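Beta-galactosidase (Bacillus circulans subsp. alkalophilus, PDB 3TTY) hydrolyses terminal beta-linked galactose residues from beta-galactosides, binding galactose in a pocket of its TIM-barrel domain. Local coordinates at residues A[327-332]-A[378-383]. Coordinates in Å, arbitrary orientation, origin at the centre of the assembly. Residues are numbered along the deposited sequence.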
ATOM      1  N   MET A 327      17.320  10.908 -28.021  1.00 20.10           N
ATOM      2  CA  MET A 327      16.133  11.626 -28.472  1.00 22.64           C
ATOM      3  C   MET A 327      15.930  11.388 -29.968  1.00 23.09           C
ATOM      4  O   MET A 327      14.807  11.146 -30.432  1.00 24.75           O
ATOM      5  CB  MET A 327      16.262  13.123 -28.152  1.00 21.46           C
ATOM      6  CG  MET A 327      15.026  13.973 -28.467  1.00 20.31           C
ATOM      7  SD  MET A 327      14.791  14.284 -30.232  1.00 18.97           S
ATOM      8  CE  MET A 327      16.290  15.206 -30.588  1.00 23.36           C
ATOM      9  N   ARG A 328      17.028  11.424 -30.718  1.00 23.29           N
ATOM     10  CA  ARG A 328      16.988  11.189 -32.164  1.00 24.61           C
ATOM     11  C   ARG A 328      16.635   9.734 -32.498  1.00 22.35           C
ATOM     12  O   ARG A 328      15.808   9.472 -33.368  1.00 20.99           O
ATOM     13  CB  ARG A 328      18.329  11.561 -32.785  1.00 24.30           C
ATOM     14  CG  ARG A 328      18.434  11.356 -34.278  1.00 21.20           C
ATOM     15  CD  ARG A 328      19.751  11.954 -34.729  1.00 25.69           C
ATOM     16  NE  ARG A 328      20.040  11.757 -36.143  1.00 25.06           N
ATOM     17  CZ  ARG A 328      20.695  10.705 -36.627  1.00 28.05           C
ATOM     18  NH1 ARG A 328      21.107   9.745 -35.811  1.00 20.20           N
ATOM     19  NH2 ARG A 328      20.933  10.609 -37.928  1.00 28.13           N
ATOM     20  N   LEU A 329      17.279   8.799 -31.801  1.00 22.36           N
ATOM     21  CA  LEU A 329      16.994   7.368 -31.931  1.00 28.40           C
ATOM     22  C   LEU A 329      15.496   7.091 -31.816  1.00 22.55           C
ATOM     23  O   LEU A 329      14.895   6.480 -32.694  1.00 20.09           O
ATOM     24  CB  LEU A 329      17.713   6.591 -30.828  1.00 22.34           C
ATOM     25  CG  LEU A 329      18.389   5.249 -31.111  1.00 29.91           C
ATOM     26  CD1 LEU A 329      18.389   4.405 -29.849  1.00 26.70           C
ATOM     27  CD2 LEU A 329      17.758   4.485 -32.263  1.00 28.51           C
ATOM     28  N   TRP A 330      14.908   7.560 -30.719  1.00 24.62           N
ATOM     29  CA  TRP A 330      13.505   7.296 -30.398  1.00 23.27           C
ATOM     30  C   TRP A 330      12.507   8.028 -31.297  1.00 21.45           C
ATOM     31  O   TRP A 330      11.354   7.601 -31.417  1.00 23.37           O
ATOM     32  CB  TRP A 330      13.229   7.604 -28.920  1.00 20.95           C
ATOM     33  CG  TRP A 330      13.920   6.669 -27.986  1.00 20.01           C
ATOM     34  CD1 TRP A 330      14.760   5.657 -28.328  1.00 18.12           C
ATOM     35  CD2 TRP A 330      13.829   6.654 -26.554  1.00 20.18           C
ATOM     36  NE1 TRP A 330      15.196   5.002 -27.204  1.00 23.78           N
ATOM     37  CE2 TRP A 330      14.642   5.593 -26.098  1.00 17.85           C
ATOM     38  CE3 TRP A 330      13.142   7.434 -25.613  1.00 21.98           C
ATOM     39  CZ2 TRP A 330      14.793   5.290 -24.746  1.00 20.62           C
ATOM     40  CZ3 TRP A 330      13.291   7.134 -24.261  1.00 22.36           C
ATOM     41  CH2 TRP A 330      14.110   6.067 -23.841  1.00 22.52           C
ATOM     42  N   SER A 331      12.943   9.127 -31.911  1.00 22.65           N
ATOM     43  CA  SER A 331      12.132   9.820 -32.921  1.00 21.02           C
ATOM     44  C   SER A 331      12.060   9.009 -34.210  1.00 21.47           C
ATOM     45  O   SER A 331      10.980   8.819 -34.761  1.00 19.62           O
ATOM     46  CB  SER A 331      12.686  11.223 -33.238  1.00 21.07           C
ATOM     47  OG  SER A 331      12.756  12.039 -32.083  1.00 21.00           O
ATOM     48  N   TYR A 332      13.210   8.546 -34.703  1.00 20.41           N
ATOM     49  CA  TYR A 332      13.211   7.711 -35.901  1.00 21.16           C
ATOM     50  C   TYR A 332      12.600   6.331 -35.652  1.00 23.40           C
ATOM     51  O   TYR A 332      12.112   5.685 -36.585  1.00 22.51           O
ATOM     52  CB  TYR A 332      14.607   7.584 -36.508  1.00 23.82           C
ATOM     53  CG  TYR A 332      15.045   8.828 -37.244  1.00 23.73           C
ATOM     54  CD1 TYR A 332      14.319   9.303 -38.329  1.00 24.85           C
ATOM     55  CD2 TYR A 332      16.177   9.528 -36.852  1.00 20.55           C
ATOM     56  CE1 TYR A 332      14.706  10.453 -39.004  1.00 23.46           C
ATOM     57  CE2 TYR A 332      16.570  10.670 -37.517  1.00 25.07           C
ATOM     58  CZ  TYR A 332      15.830  11.125 -38.589  1.00 23.67           C
ATOM     59  OH  TYR A 332      16.229  12.252 -39.254  1.00 25.77           O
ATOM     60  N   GLU A 378      19.641  19.461 -34.753  1.00 23.19           N
ATOM     61  CA  GLU A 378      20.216  18.480 -35.660  1.00 25.34           C
ATOM     62  C   GLU A 378      19.123  17.640 -36.317  1.00 25.05           C
ATOM     63  O   GLU A 378      19.129  17.447 -37.529  1.00 25.57           O
ATOM     64  CB  GLU A 378      21.210  17.582 -34.908  1.00 24.40           C
ATOM     65  CG  GLU A 378      21.819  16.471 -35.756  1.00 37.81           C
ATOM     66  CD  GLU A 378      22.490  15.360 -34.929  1.00 50.44           C
ATOM     67  OE1 GLU A 378      23.386  14.672 -35.478  1.00 63.75           O
ATOM     68  OE2 GLU A 378      22.118  15.157 -33.749  1.00 36.42           O
ATOM     69  N   LEU A 379      18.191  17.137 -35.510  1.00 23.86           N
ATOM     70  CA  LEU A 379      17.087  16.327 -36.015  1.00 20.04           C
ATOM     71  C   LEU A 379      16.223  17.187 -36.919  1.00 21.63           C
ATOM     72  O   LEU A 379      15.831  16.764 -38.007  1.00 24.78           O
ATOM     73  CB  LEU A 379      16.237  15.818 -34.856  1.00 22.60           C
ATOM     74  CG  LEU A 379      15.457  14.512 -34.954  1.00 24.53           C
ATOM     75  CD1 LEU A 379      14.265  14.596 -34.000  1.00 22.96           C
ATOM     76  CD2 LEU A 379      15.009  14.182 -36.363  1.00 24.33           C
ATOM     77  N   GLY A 380      15.922  18.396 -36.459  1.00 19.28           N
ATOM     78  CA  GLY A 380      15.174  19.348 -37.261  1.00 23.18           C
ATOM     79  C   GLY A 380      15.751  19.470 -38.663  1.00 27.51           C
ATOM     80  O   GLY A 380      15.010  19.484 -39.654  1.00 26.55           O
ATOM     81  N   LYS A 381      17.076  19.556 -38.753  1.00 20.52           N
ATOM     82  CA  LYS A 381      17.737  19.667 -40.052  1.00 31.14           C
ATOM     83  C   LYS A 381      17.530  18.432 -40.950  1.00 26.22           C
ATOM     84  O   LYS A 381      17.166  18.567 -42.118  1.00 26.65           O
ATOM     85  CB  LYS A 381      19.230  19.970 -39.879  1.00 34.56           C
ATOM     86  CG  LYS A 381      19.968  20.338 -41.172  1.00 44.88           C
ATOM     87  CD  LYS A 381      21.306  21.012 -40.851  1.00 58.40           C
ATOM     88  CE  LYS A 381      22.098  21.367 -42.105  1.00 65.43           C
ATOM     89  NZ  LYS A 381      23.361  22.096 -41.761  1.00 63.72           N
ATOM     90  N   GLU A 382      17.772  17.244 -40.409  1.00 23.50           N
ATOM     91  CA  GLU A 382      17.529  16.002 -41.152  1.00 27.03           C
ATOM     92  C   GLU A 382      16.082  15.910 -41.655  1.00 23.55           C
ATOM     93  O   GLU A 382      15.832  15.570 -42.810  1.00 20.86           O
ATOM     94  CB  GLU A 382      17.872  14.785 -40.282  1.00 24.94           C
ATOM     95  CG  GLU A 382      19.345  14.717 -39.892  1.00 26.55           C
ATOM     96  CD  GLU A 382      19.656  13.590 -38.932  1.00 28.89           C
ATOM     97  OE1 GLU A 382      18.711  13.018 -38.351  1.00 30.42           O
ATOM     98  OE2 GLU A 382      20.856  13.279 -38.748  1.00 35.90           O
ATOM     99  N   LEU A 383      15.129  16.218 -40.783  1.00 21.72           N
ATOM    100  CA  LEU A 383      13.728  16.170 -41.175  1.00 25.57           C
ATOM    101  C   LEU A 383      13.458  17.088 -42.362  1.00 22.82           C
ATOM    102  O   LEU A 383      12.702  16.738 -43.260  1.00 21.68           O
ATOM    103  CB  LEU A 383      12.818  16.512 -40.003  1.00 22.00           C
ATOM    104  CG  LEU A 383      12.348  15.309 -39.182  1.00 27.44           C
ATOM    105  CD1 LEU A 383      13.081  14.022 -39.550  1.00 17.63           C
ATOM    106  CD2 LEU A 383      12.479  15.618 -37.712  1.00 24.53           C
TER
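L379 carries the largest share of the interface between helices 326-336 and 371-386, which pack side by side at an angle of 34° between their N-to-C directions, with their axes 11.0 Å apart over these segments. Its side chain is a knob in a hole made by M327, R328, S331 and Y332, residues from two successive turns of the facing helix. Within this hole L379 CD1 lies 3.8 Å from M327 SD and 3.5 Å from S331 OG, while L379 CD2 lies 3.9 Å from Y332 CZ. S331 can sit against a leucine because its hydroxyl is satisfied elsewhere: OG donates to the carbonyl O of M327 (2.8 Å) and is also hydrogen-bonded to Q308.

A polar cluster centred on E382 closes one flank of this apolar patch. The extended side chain of R328 meets the carboxylate in a two-pronged salt bridge, NE to OE1 of E382 at 2.9 Å and NH2 to OE2 at 2.8 Å, with E382 near the guanidinium plane. Y332, a turn further on, donates its OH to the same OE1 of E382 at 2.7 Å, so one carboxylate ties together two successive turns of the other helix. The Y332 ring also touches L383, CE1 to CD1 at 4.0 Å.

Both helices belong to the outer layer of the (beta/alpha)8 barrel, preceding and following its last strand, 339-344. That strand lies beneath them, F344 touching M327 and V342 touching L379; Y11 of the first strand supports L379 and L383, and V669 of the C-terminal antiparallel sheet packs on R328 and Y332.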